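Local coordinates for glycerol trinitrate reductase (Agrobacterium tumefaciens, PDB 5EPD), which probably acts as an FMN-dependent, NAD(P)H-using oxidoreductase of the old yellow enzyme family that reduces glycerol trinitrate, captured here without its flavin, at residues A[43-48]-A[73-78]; A[47-52]-A[86-91]; A[54-59]-A[96-101]; A[127-132]-A[151-156]. All blocks are in the same frame, centred on the assembly; numbering follows the deposited sequence.

How the contacts relate
Contact 1 is the core member of the set, buried near the middle of the chain, where the first two strands of the barrel pair by backbone bonds and are then bridged by water. Contact 2 takes over the same loop at Thr47 and Arg48 and carries it to the loop 86-91, half buried, relying on an amide and a backbone carbonyl. Contact 3, at the surface, continues through the small sheet of strands 51-52 and 56-57 to the start of helix 97-112. Contact 4 joins two excursions of the chain beyond the third strand, with apolar packing round a valine and one amide bond; it touches contact 2, their centres about 10 Å apart, whereas the centre of contact 1 is about 20 Å from its own.

Contact 1: A[43-48]-A[73-78]; sequences MAPLTR and LIISEA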
loop_
_atom_site.group_PDB
_atom_site.type_symbol
_atom_site.label_atom_id
_atom_site.label_comp_id
_atom_site.label_asym_id
_atom_site.label_seq_id
_atom_site.Cartn_x
_atom_site.Cartn_y
_atom_site.Cartn_z
ATOM N N MET A 43 -4.057 -5.562 8.393
ATOM C CA MET A 43 -5.049 -4.875 7.588
ATOM C C MET A 43 -4.345 -4.281 6.378
ATOM O O MET A 43 -3.516 -3.380 6.495
ATOM C CB MET A 43 -5.760 -3.765 8.376
ATOM C CG MET A 43 -6.766 -2.987 7.530
ATOM S SD MET A 43 -7.662 -1.824 8.560
ATOM C CE MET A 43 -8.428 -0.808 7.304
ATOM N N ALA A 44 -4.708 -4.780 5.215
ATOM C CA ALA A 44 -4.083 -4.342 3.992
ATOM C C ALA A 44 -4.506 -2.905 3.616
ATOM O O ALA A 44 -5.548 -2.392 4.084
ATOM C CB ALA A 44 -4.445 -5.314 2.892
ATOM N N PRO A 45 -3.697 -2.245 2.766
ATOM C CA PRO A 45 -4.015 -0.896 2.275
ATOM C C PRO A 45 -5.258 -0.920 1.409
ATOM O O PRO A 45 -5.348 -1.707 0.441
ATOM C CB PRO A 45 -2.791 -0.523 1.455
ATOM C CG PRO A 45 -2.282 -1.843 0.958
ATOM C CD PRO A 45 -2.488 -2.790 2.111
ATOM N N LEU A 46 -6.226 -0.087 1.795
ATOM C CA LEU A 46 -7.495 0.010 1.111
ATOM C C LEU A 46 -7.871 1.484 0.880
ATOM O O LEU A 46 -8.086 2.282 1.820
ATOM C CB LEU A 46 -8.568 -0.694 1.899
ATOM C CG LEU A 46 -8.426 -2.196 2.125
ATOM C CD1 LEU A 46 -9.141 -2.578 3.416
ATOM C CD2 LEU A 46 -8.946 -3.040 0.966
ATOM N N THR A 47 -7.912 1.848 -0.386
ATOM C CA THR A 47 -8.361 3.153 -0.779
ATOM C C THR A 47 -9.854 3.363 -0.498
ATOM O O THR A 47 -10.709 2.537 -0.919
ATOM C CB THR A 47 -8.120 3.373 -2.280
ATOM O OG1 THR A 47 -6.721 3.232 -2.588
ATOM C CG2 THR A 47 -8.596 4.748 -2.665
ATOM N N ARG A 48 -10.166 4.494 0.159
ATOM C CA ARG A 48 -11.563 4.883 0.525
ATOM C C ARG A 48 -12.054 6.250 -0.021
ATOM O O ARG A 48 -13.249 6.535 0.020
ATOM C CB ARG A 48 -11.738 4.855 2.064
ATOM C CG ARG A 48 -11.298 3.566 2.761
ATOM C CD ARG A 48 -11.838 2.301 2.098
ATOM N NE ARG A 48 -13.297 2.312 2.037
ATOM C CZ ARG A 48 -14.087 1.862 3.006
ATOM N NH1 ARG A 48 -13.554 1.351 4.115
ATOM N NH2 ARG A 48 -15.421 1.916 2.871
ATOM N N LEU A 73 -1.325 -5.277 12.782
ATOM C CA LEU A 73 -0.759 -4.142 12.056
ATOM C C LEU A 73 -1.763 -3.654 11.021
ATOM O O LEU A 73 -2.367 -4.471 10.285
ATOM C CB LEU A 73 0.549 -4.552 11.348
ATOM C CG LEU A 73 1.283 -3.482 10.516
ATOM C CD1 LEU A 73 1.897 -2.393 11.385
ATOM C CD2 LEU A 73 2.357 -4.100 9.636
ATOM N N ILE A 74 -1.946 -2.332 10.964
ATOM C CA ILE A 74 -2.749 -1.707 9.916
ATOM C C ILE A 74 -1.819 -1.083 8.899
ATOM O O ILE A 74 -0.904 -0.339 9.265
ATOM C CB ILE A 74 -3.657 -0.585 10.460
ATOM C CG1 ILE A 74 -4.696 -1.149 11.394
ATOM C CG2 ILE A 74 -4.348 0.153 9.309
ATOM C CD1 ILE A 74 -5.482 -0.069 12.136
ATOM N N ILE A 75 -2.041 -1.382 7.623
ATOM C CA ILE A 75 -1.395 -0.603 6.565
ATOM C C ILE A 75 -2.423 0.414 6.088
ATOM O O ILE A 75 -3.525 0.049 5.642
ATOM C CB ILE A 75 -0.964 -1.424 5.320
ATOM C CG1 ILE A 75 -0.360 -2.783 5.684
ATOM C CG2 ILE A 75 -0.001 -0.588 4.479
ATOM C CD1 ILE A 75 1.048 -2.680 6.211
ATOM N N SER A 76 -2.082 1.686 6.177
ATOM C CA SER A 76 -3.005 2.724 5.725
ATOM C C SER A 76 -3.288 2.574 4.251
ATOM O O SER A 76 -2.525 1.943 3.502
ATOM C CB SER A 76 -2.405 4.108 5.870
ATOM O OG SER A 76 -1.393 4.308 4.875
ATOM N N GLU A 77 -4.391 3.191 3.870
ATOM C CA GLU A 77 -4.690 3.516 2.499
ATOM C C GLU A 77 -3.477 4.129 1.835
ATOM O O GLU A 77 -2.704 4.881 2.465
ATOM C CB GLU A 77 -5.841 4.519 2.451
ATOM C CG GLU A 77 -5.591 5.802 3.265
ATOM C CD GLU A 77 -6.892 6.516 3.633
ATOM O OE1 GLU A 77 -7.362 6.436 4.803
ATOM O OE2 GLU A 77 -7.447 7.178 2.733
ATOM N N ALA A 78 -3.303 3.791 0.565
ATOM C CA ALA A 78 -2.282 4.437 -0.255
ATOM C C ALA A 78 -2.430 5.972 -0.165
ATOM O O ALA A 78 -3.542 6.510 -0.295
ATOM C CB ALA A 78 -2.399 3.979 -1.699
HETATM O O HOH W 1 -6.003 0.227 4.879
HETATM O O HOH W 2 -5.927 5.735 -0.996
HETATM O O HOH W 3 -5.171 1.742 -0.681
HETATM O O HOH W 4 -7.987 6.737 0.106
#
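Met43 lays its thioether alongside Ile74, SD resting 3.9 Å from Ile74 CG2, the two side chains running the same way. With CG anti to the backbone N (chi1 178°) and the rest of the chain extended, the sulfur reaches along the isoleucine, and Tyr64 and Phe340 also border this flexible apolar side chain. The backbones alongside pair as parallel strands: Met43 N donates to Leu73 O at 2.8 Å, and Ile75 N returns a bond to Met43 O at 2.7 Å. These are the first and second strands of the eight-stranded TIM barrel, bonded through the main chain at Met43. Beyond it Pro45, which has no N-H to give, packs its ring beside Ile75, CD lying 3.8 Å from Ile75 CB, while Pro45 CA makes a CH...O contact to Ile75 O. Past Met43 direct main-chain bonds give way to water bridges. One molecule donates to Ala44 O and Ile75 O and accepts from Leu46 N, and another links Thr47 OG1 to Ala78 O. Glu77 sets its CB 3.2 Å from Leu46 O; its carboxylate turns elsewhere, with OE1 bonded to Tyr65 OH and OE2 receiving a 2.7 Å bond from a water that also accepts from Arg48 N.

Contact 2: A[47-52]-A[86-91]; sequences TRNRAG and QGYQDT
Asn49 reaches into the type II beta turn of Tyr88 to Thr91, and the tight part of the contact gathers round its amide. ND2 donates to Gln89 O at 3.0 Å, nearly straight (165°), with the acceptor in the plane of the amide and the donor in that of the carbonyl. The same nitrogen lies 3.5 Å from both Tyr88 CB and Thr91 CG2, so carbon atoms of the turn border the nitrogen, one of whose N-H bonds goes to Gln89 O. Asparagine suits the place because its short arm carries a donor and its backbone accepts the positive phi found here. Next along, Ala51 N bonds to Asp90 O at 2.9 Å, and the small Ala51 CB sits 3.2 Å from that same oxygen. Nearby, Thr47 CG2 and Thr91 CG2 meet at 4.1 Å, with Trp122 touching both threonines.

The other side is looser and wet. Here the Asp90 carboxylate works through water instead of touching a donor of 47-52. Arg50 turns away to the carbonyls of Lys363, Ile364 and Ser368. Gln89 OE1 accepts from Asn155 N. One water molecule accepts from Gln89 NE2 and donates both to Asn49 O and, at 2.7 Å, to Asp90 OD2.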
loop_
_atom_site.group_PDB
_atom_site.type_symbol
_atom_site.label_atom_id
_atom_site.label_comp_id
_atom_site.label_asym_id
_atom_site.label_seq_id
_atom_site.Cartn_x
_atom_site.Cartn_y
_atom_site.Cartn_z
ATOM N N THR A 47 -7.912 1.848 -0.386
ATOM C CA THR A 47 -8.361 3.153 -0.779
ATOM C C THR A 47 -9.854 3.363 -0.498
ATOM O O THR A 47 -10.709 2.537 -0.919
ATOM C CB THR A 47 -8.120 3.373 -2.280
ATOM O OG1 THR A 47 -6.721 3.232 -2.588
ATOM C CG2 THR A 47 -8.596 4.748 -2.665
ATOM N N ARG A 48 -10.166 4.494 0.159
ATOM C CA ARG A 48 -11.563 4.883 0.525
ATOM C C ARG A 48 -12.054 6.250 -0.021
ATOM O O ARG A 48 -13.249 6.535 0.020
ATOM C CB ARG A 48 -11.738 4.855 2.064
ATOM C CG ARG A 48 -11.298 3.566 2.761
ATOM C CD ARG A 48 -11.838 2.301 2.098
ATOM N NE ARG A 48 -13.297 2.312 2.037
ATOM C CZ ARG A 48 -14.087 1.862 3.006
ATOM N NH1 ARG A 48 -13.554 1.351 4.115
ATOM N NH2 ARG A 48 -15.421 1.916 2.871
ATOM N N ASN A 49 -11.145 7.091 -0.514
ATOM C CA ASN A 49 -11.517 8.378 -1.160
ATOM C C ASN A 49 -12.426 9.264 -0.288
ATOM O O ASN A 49 -13.514 9.705 -0.716
ATOM C CB ASN A 49 -12.159 8.142 -2.527
ATOM C CG ASN A 49 -11.432 7.086 -3.345
ATOM O OD1 ASN A 49 -11.787 5.903 -3.268
ATOM N ND2 ASN A 49 -10.429 7.498 -4.148
ATOM N N ARG A 50 -11.986 9.489 0.949
ATOM C CA ARG A 50 -12.737 10.296 1.933
ATOM C C ARG A 50 -11.806 11.303 2.655
ATOM O O ARG A 50 -11.999 11.638 3.835
ATOM C CB ARG A 50 -13.424 9.369 2.940
ATOM C CG ARG A 50 -14.676 8.654 2.447
ATOM C CD ARG A 50 -15.016 7.576 3.470
ATOM N NE ARG A 50 -16.312 6.922 3.267
ATOM C CZ ARG A 50 -16.544 5.882 2.469
ATOM N NH1 ARG A 50 -17.771 5.387 2.386
ATOM N NH2 ARG A 50 -15.583 5.340 1.737
ATOM N N ALA A 51 -10.771 11.762 1.955
ATOM C CA ALA A 51 -9.893 12.786 2.513
ATOM C C ALA A 51 -10.606 14.113 2.314
ATOM O O ALA A 51 -11.413 14.249 1.381
ATOM C CB ALA A 51 -8.543 12.794 1.807
ATOM N N GLY A 52 -10.305 15.095 3.162
ATOM C CA GLY A 52 -10.939 16.407 3.027
ATOM C C GLY A 52 -10.118 17.399 2.227
ATOM O O GLY A 52 -9.099 17.038 1.641
ATOM N N GLN A 86 -0.765 11.810 -7.213
ATOM C CA GLN A 86 -2.185 11.512 -6.943
ATOM C C GLN A 86 -2.873 11.000 -8.205
ATOM O O GLN A 86 -2.695 11.572 -9.308
ATOM C CB GLN A 86 -2.945 12.747 -6.422
ATOM C CG GLN A 86 -4.364 12.437 -5.892
ATOM C CD GLN A 86 -5.188 13.677 -5.489
ATOM O OE1 GLN A 86 -4.646 14.752 -5.218
ATOM N NE2 GLN A 86 -6.510 13.513 -5.441
ATOM N N GLY A 87 -3.669 9.942 -8.051
ATOM C CA GLY A 87 -4.366 9.301 -9.199
ATOM C C GLY A 87 -5.860 9.079 -9.063
ATOM O O GLY A 87 -6.548 8.829 -10.037
ATOM N N TYR A 88 -6.346 9.149 -7.838
ATOM C CA TYR A 88 -7.786 9.051 -7.536
ATOM C C TYR A 88 -8.193 10.255 -6.687
ATOM O O TYR A 88 -7.380 10.739 -5.869
ATOM C CB TYR A 88 -8.059 7.769 -6.746
ATOM C CG TYR A 88 -7.567 6.534 -7.433
ATOM C CD1 TYR A 88 -6.249 6.156 -7.355
ATOM C CD2 TYR A 88 -8.438 5.740 -8.157
ATOM C CE1 TYR A 88 -5.805 5.000 -7.981
ATOM C CE2 TYR A 88 -8.022 4.591 -8.775
ATOM C CZ TYR A 88 -6.703 4.222 -8.687
ATOM O OH TYR A 88 -6.296 3.071 -9.341
ATOM N N GLN A 89 -9.420 10.741 -6.877
ATOM C CA GLN A 89 -9.895 11.883 -6.087
ATOM C C GLN A 89 -9.923 11.591 -4.578
ATOM O O GLN A 89 -10.196 10.450 -4.139
ATOM C CB GLN A 89 -11.286 12.311 -6.532
ATOM C CG GLN A 89 -12.376 11.237 -6.428
ATOM C CD GLN A 89 -13.752 11.801 -6.803
ATOM O OE1 GLN A 89 -13.962 12.345 -7.910
ATOM N NE2 GLN A 89 -14.700 11.686 -5.869
ATOM N N ASP A 90 -9.625 12.614 -3.782
ATOM C CA ASP A 90 -9.872 12.546 -2.329
ATOM C C ASP A 90 -9.116 11.442 -1.620
ATOM O O ASP A 90 -9.544 10.953 -0.579
ATOM C CB ASP A 90 -11.383 12.431 -2.063
ATOM C CG ASP A 90 -12.139 13.579 -2.659
ATOM O OD1 ASP A 90 -11.641 14.720 -2.467
ATOM O OD2 ASP A 90 -13.194 13.360 -3.311
ATOM N N THR A 91 -7.981 11.057 -2.188
ATOM C CA THR A 91 -7.043 10.252 -1.469
ATOM C C THR A 91 -6.145 11.243 -0.685
ATOM O O THR A 91 -5.881 12.348 -1.129
ATOM C CB THR A 91 -6.245 9.325 -2.420
ATOM O OG1 THR A 91 -5.397 10.104 -3.259
ATOM C CG2 THR A 91 -7.162 8.507 -3.308
HETATM O O HOH W 5 -14.376 10.975 -2.998
HETATM O O HOH W 6 -9.505 15.663 -1.122
#

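Contact 3: A[54-59]-A[96-101]; sequences GFVPGE and TQAQID
A G1 beta bulge, in which Phe55 and Val56 both face Gly52, brings the small hairpin of strands 51-52 and 56-57 up against the first turn of helix 97-112. Gln99 carries the contact. Its NE2 donates to Gly54 O at 2.8 Å along an almost straight path (170°), with the oxygen lying in the amide plane. Gln99 CG lies beside that residue's own backbone N and anti to its carbonyl carbon (chi1 -65°), and the chain beyond is extended, which takes the amide back along the helix start to the bulge. There NE2 also sits 3.6 Å from Phe55 CB, at the edge of the phenyl ring and in its plane. The other end of the amide serves the helix itself. Thr96 is the N-cap, and two reciprocal bonds, Thr96 N to Gln99 OE1 at 3.0 Å and a weak one from Gln99 N to Thr96 OG1, make a capping box; Tyr95 N is an additional donor to OE1. Glycine fits position 54, where phi is positive. Outside this polar centre the packing is light and close to the surface: Val56 CG2 meets Ala98 CB at 3.7 Å, branched against small. One water molecule, donating to Gly54 O, bonds also with Thr96 OG1 at 2.6 Å.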
loop_
_atom_site.group_PDB
_atom_site.type_symbol
_atom_site.label_atom_id
_atom_site.label_comp_id
_atom_site.label_asym_id
_atom_site.label_seq_id
_atom_site.Cartn_x
_atom_site.Cartn_y
_atom_site.Cartn_z
ATOM N N GLY A 54 -7.513 19.921 0.864
ATOM C CA GLY A 54 -6.061 19.770 0.948
ATOM C C GLY A 54 -5.558 18.341 1.183
ATOM O O GLY A 54 -4.445 18.148 1.668
ATOM N N PHE A 55 -6.371 17.345 0.822
ATOM C CA PHE A 55 -5.963 15.936 0.894
ATOM C C PHE A 55 -5.572 15.533 2.334
ATOM O O PHE A 55 -4.788 14.582 2.581
ATOM C CB PHE A 55 -4.840 15.652 -0.117
ATOM C CG PHE A 55 -5.053 16.331 -1.433
ATOM C CD1 PHE A 55 -6.124 15.977 -2.236
ATOM C CD2 PHE A 55 -4.208 17.341 -1.853
ATOM C CE1 PHE A 55 -6.352 16.621 -3.452
ATOM C CE2 PHE A 55 -4.413 17.984 -3.072
ATOM C CZ PHE A 55 -5.492 17.631 -3.872
ATOM N N VAL A 56 -6.182 16.261 3.268
ATOM C CA VAL A 56 -6.036 16.030 4.688
ATOM C C VAL A 56 -7.032 14.945 5.073
ATOM O O VAL A 56 -8.147 14.941 4.558
ATOM C CB VAL A 56 -6.331 17.341 5.463
ATOM C CG1 VAL A 56 -6.248 17.123 6.960
ATOM C CG2 VAL A 56 -5.368 18.455 5.024
ATOM N N PRO A 57 -6.639 14.025 5.984
ATOM C CA PRO A 57 -7.558 12.958 6.388
ATOM C C PRO A 57 -8.882 13.526 6.857
ATOM O O PRO A 57 -8.895 14.480 7.630
ATOM C CB PRO A 57 -6.820 12.271 7.542
ATOM C CG PRO A 57 -5.380 12.512 7.254
ATOM C CD PRO A 57 -5.333 13.901 6.667
ATOM N N GLY A 58 -9.978 12.956 6.362
ATOM C CA GLY A 58 -11.329 13.401 6.718
ATOM C C GLY A 58 -11.635 13.157 8.182
ATOM O O GLY A 58 -10.961 12.383 8.867
ATOM N N GLU A 59 -12.673 13.819 8.667
ATOM C CA GLU A 59 -12.852 13.962 10.113
ATOM C C GLU A 59 -13.234 12.675 10.802
ATOM O O GLU A 59 -13.043 12.568 11.993
ATOM C CB GLU A 59 -13.858 15.082 10.442
ATOM C CG GLU A 59 -15.324 14.745 10.221
ATOM C CD GLU A 59 -16.200 15.925 10.545
ATOM O OE1 GLU A 59 -16.141 16.902 9.791
ATOM O OE2 GLU A 59 -16.924 15.890 11.558
ATOM N N THR A 96 2.216 17.980 2.942
ATOM C CA THR A 96 2.025 19.287 3.592
ATOM C C THR A 96 1.813 19.106 5.100
ATOM O O THR A 96 1.336 18.054 5.535
ATOM C CB THR A 96 0.813 20.052 3.036
ATOM O OG1 THR A 96 -0.393 19.392 3.438
ATOM C CG2 THR A 96 0.870 20.167 1.538
ATOM N N GLN A 97 2.158 20.133 5.885
ATOM C CA GLN A 97 1.933 20.118 7.342
ATOM C C GLN A 97 0.484 19.843 7.744
ATOM O O GLN A 97 0.261 19.106 8.713
ATOM C CB GLN A 97 2.360 21.438 8.000
ATOM C CG GLN A 97 2.517 21.340 9.516
ATOM C CD GLN A 97 3.624 20.358 9.947
ATOM O OE1 GLN A 97 4.644 20.220 9.279
ATOM N NE2 GLN A 97 3.416 19.673 11.071
ATOM N N ALA A 98 -0.481 20.452 7.033
ATOM C CA ALA A 98 -1.919 20.181 7.235
ATOM C C ALA A 98 -2.207 18.676 7.252
ATOM O O ALA A 98 -2.853 18.172 8.166
ATOM C CB ALA A 98 -2.763 20.858 6.159
ATOM N N GLN A 99 -1.684 17.958 6.258
ATOM C CA GLN A 99 -1.858 16.502 6.186
ATOM C C GLN A 99 -1.175 15.779 7.350
ATOM O O GLN A 99 -1.781 14.938 8.024
ATOM C CB GLN A 99 -1.325 15.981 4.855
ATOM C CG GLN A 99 -2.104 16.497 3.643
ATOM C CD GLN A 99 -1.264 16.558 2.365
ATOM O OE1 GLN A 99 -0.079 16.170 2.347
ATOM N NE2 GLN A 99 -1.869 17.083 1.289
ATOM N N ILE A 100 0.081 16.114 7.602
ATOM C CA ILE A 100 0.793 15.534 8.722
ATOM C C ILE A 100 -0.061 15.625 9.990
ATOM O O ILE A 100 -0.304 14.613 10.681
ATOM C CB ILE A 100 2.138 16.250 8.936
ATOM C CG1 ILE A 100 3.056 15.996 7.728
ATOM C CG2 ILE A 100 2.807 15.768 10.220
ATOM C CD1 ILE A 100 4.355 16.781 7.752
ATOM N N ASP A 101 -0.543 16.844 10.269
ATOM C CA ASP A 101 -1.300 17.111 11.493
ATOM C C ASP A 101 -2.624 16.353 11.528
ATOM O O ASP A 101 -3.004 15.844 12.590
ATOM C CB ASP A 101 -1.482 18.615 11.721
ATOM C CG ASP A 101 -0.151 19.327 11.926
ATOM O OD1 ASP A 101 0.907 18.657 12.060
ATOM O OD2 ASP A 101 -0.159 20.568 11.926
HETATM O O HOH W 7 -2.862 19.974 2.695
#

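Contact 4: A[127-132]-A[151-156]; sequences ISHVNL and TFVNNG
The imidazole of His129 has Val153 CG1 over one face, 4.1 Å above the plane and offset toward the rim, while Asn131 CA lies at the ring's edge. The histidine and valine side chains cross at about a right angle. On the ring, ND1 accepts a bond from Asn131 N, which helps to set the rotation of the ring and is consistent with a neutral ring carrying its hydrogen on NE2. Two more flat groups, the amides of Asn131 and Asn154, stand with their planes 67° apart: Asn131 ND2 donates to Asn154 OD1 at 2.9 Å. The oxygen is met on a lone pair in its own carbonyl plane, although the bond is bent, with an angle of 137° at the hydrogen. Asn154 stands at the first corner of a type I' turn from Val153 to Gly156, a place where asparagine readily takes the left-handed backbone conformation. Val153 uses both branches, CG1 on the imidazole and CG2, anti to the backbone N, 4.0 Å from Leu132 CG and 4.1 Å from Asn131 CB. Thr151 adds its methyl, CG2 4.3 Å from His129 CB, and gives its hydroxyl to a bond with Gly87 O. The turn joins the antiparallel strands 150-153 and 156-159, and Val158 of the second strand touches His129, Thr151 and Val153; the loop 127-132 follows barrel strand 117-122 and is bonded through Ser128 and Val130 to Ser161.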
loop_
_atom_site.group_PDB
_atom_site.type_symbol
_atom_site.label_atom_id
_atom_site.label_comp_id
_atom_site.label_asym_id
_atom_site.label_seq_id
_atom_site.Cartn_x
_atom_site.Cartn_y
_atom_site.Cartn_z
ATOM N N ILE A 127 -1.335 6.162 -13.804
ATOM C CA ILE A 127 -2.709 5.896 -13.347
ATOM C C ILE A 127 -3.230 7.136 -12.613
ATOM O O ILE A 127 -3.367 7.154 -11.374
ATOM C CB ILE A 127 -2.787 4.618 -12.490
ATOM C CG1 ILE A 127 -2.242 3.434 -13.297
ATOM C CG2 ILE A 127 -4.231 4.298 -12.110
ATOM C CD1 ILE A 127 -2.245 2.130 -12.526
ATOM N N SER A 128 -3.500 8.172 -13.418
ATOM C CA SER A 128 -4.065 9.438 -12.944
ATOM C C SER A 128 -4.839 10.124 -14.069
ATOM O O SER A 128 -5.029 9.561 -15.157
ATOM C CB SER A 128 -2.953 10.361 -12.423
ATOM O OG SER A 128 -3.495 11.500 -11.765
ATOM N N HIS A 129 -5.292 11.338 -13.804
ATOM C CA HIS A 129 -6.059 12.099 -14.786
ATOM C C HIS A 129 -5.598 13.541 -14.694
ATOM O O HIS A 129 -5.241 14.014 -13.615
ATOM C CB HIS A 129 -7.552 11.972 -14.486
ATOM C CG HIS A 129 -8.445 12.462 -15.585
ATOM N ND1 HIS A 129 -8.829 13.780 -15.704
ATOM C CD2 HIS A 129 -9.068 11.802 -16.592
ATOM C CE1 HIS A 129 -9.631 13.918 -16.745
ATOM N NE2 HIS A 129 -9.798 12.731 -17.299
ATOM N N VAL A 130 -5.578 14.226 -15.828
ATOM C CA VAL A 130 -5.175 15.650 -15.888
ATOM C C VAL A 130 -5.862 16.508 -14.834
ATOM O O VAL A 130 -5.241 17.358 -14.197
ATOM C CB VAL A 130 -5.348 16.258 -17.314
ATOM C CG1 VAL A 130 -4.284 15.718 -18.245
ATOM C CG2 VAL A 130 -6.730 15.968 -17.904
ATOM N N ASN A 131 -7.135 16.243 -14.616
ATOM C CA ASN A 131 -7.905 16.931 -13.579
ATOM C C ASN A 131 -7.315 16.862 -12.154
ATOM O O ASN A 131 -7.596 17.737 -11.329
ATOM C CB ASN A 131 -9.378 16.444 -13.577
ATOM C CG ASN A 131 -10.149 16.893 -14.818
ATOM O OD1 ASN A 131 -9.614 17.589 -15.676
ATOM N ND2 ASN A 131 -11.404 16.490 -14.920
ATOM N N LEU A 132 -6.522 15.842 -11.842
ATOM C CA LEU A 132 -5.952 15.755 -10.504
ATOM C C LEU A 132 -4.542 16.335 -10.453
ATOM O O LEU A 132 -4.036 16.624 -9.363
ATOM C CB LEU A 132 -5.963 14.298 -9.996
ATOM C CG LEU A 132 -7.330 13.601 -9.947
ATOM C CD1 LEU A 132 -7.191 12.092 -9.846
ATOM C CD2 LEU A 132 -8.145 14.123 -8.780
ATOM N N THR A 151 -10.149 5.523 -13.627
ATOM C CA THR A 151 -9.917 5.992 -12.271
ATOM C C THR A 151 -11.167 6.710 -11.805
ATOM O O THR A 151 -12.106 6.888 -12.588
ATOM C CB THR A 151 -8.680 6.898 -12.170
ATOM O OG1 THR A 151 -8.503 7.292 -10.812
ATOM C CG2 THR A 151 -8.827 8.155 -13.051
ATOM N N PHE A 152 -11.183 7.078 -10.523
ATOM C CA PHE A 152 -12.348 7.636 -9.859
ATOM C C PHE A 152 -11.987 9.085 -9.705
ATOM O O PHE A 152 -11.117 9.427 -8.906
ATOM C CB PHE A 152 -12.549 6.947 -8.512
ATOM C CG PHE A 152 -13.687 7.488 -7.677
ATOM C CD1 PHE A 152 -14.922 7.821 -8.239
ATOM C CD2 PHE A 152 -13.547 7.608 -6.281
ATOM C CE1 PHE A 152 -15.969 8.300 -7.428
ATOM C CE2 PHE A 152 -14.595 8.085 -5.483
ATOM C CZ PHE A 152 -15.802 8.427 -6.058
ATOM N N VAL A 153 -12.615 9.914 -10.537
ATOM C CA VAL A 153 -12.372 11.368 -10.598
ATOM C C VAL A 153 -13.687 12.040 -11.035
ATOM O O VAL A 153 -14.520 11.404 -11.707
ATOM C CB VAL A 153 -11.182 11.703 -11.539
ATOM C CG1 VAL A 153 -11.432 11.179 -12.927
ATOM C CG2 VAL A 153 -10.919 13.192 -11.606
ATOM N N ASN A 154 -13.905 13.288 -10.618
ATOM C CA ASN A 154 -15.198 13.982 -10.863
ATOM C C ASN A 154 -16.380 13.101 -10.483
ATOM O O ASN A 154 -17.362 13.046 -11.216
ATOM C CB ASN A 154 -15.372 14.413 -12.339
ATOM C CG ASN A 154 -14.190 15.207 -12.871
ATOM O OD1 ASN A 154 -13.609 14.852 -13.902
ATOM N ND2 ASN A 154 -13.818 16.280 -12.166
ATOM N N ASN A 155 -16.265 12.390 -9.361
ATOM C CA ASN A 155 -17.334 11.556 -8.848
ATOM C C ASN A 155 -17.810 10.454 -9.786
ATOM O O ASN A 155 -18.968 10.021 -9.707
ATOM C CB ASN A 155 -18.536 12.431 -8.455
ATOM C CG ASN A 155 -18.312 13.152 -7.152
ATOM O OD1 ASN A 155 -17.843 12.558 -6.179
ATOM N ND2 ASN A 155 -18.659 14.438 -7.111
ATOM N N GLY A 156 -16.932 9.991 -10.664
ATOM C CA GLY A 156 -17.334 8.975 -11.646
ATOM C C GLY A 156 -16.098 8.254 -12.099
ATOM O O GLY A 156 -15.004 8.609 -11.665
#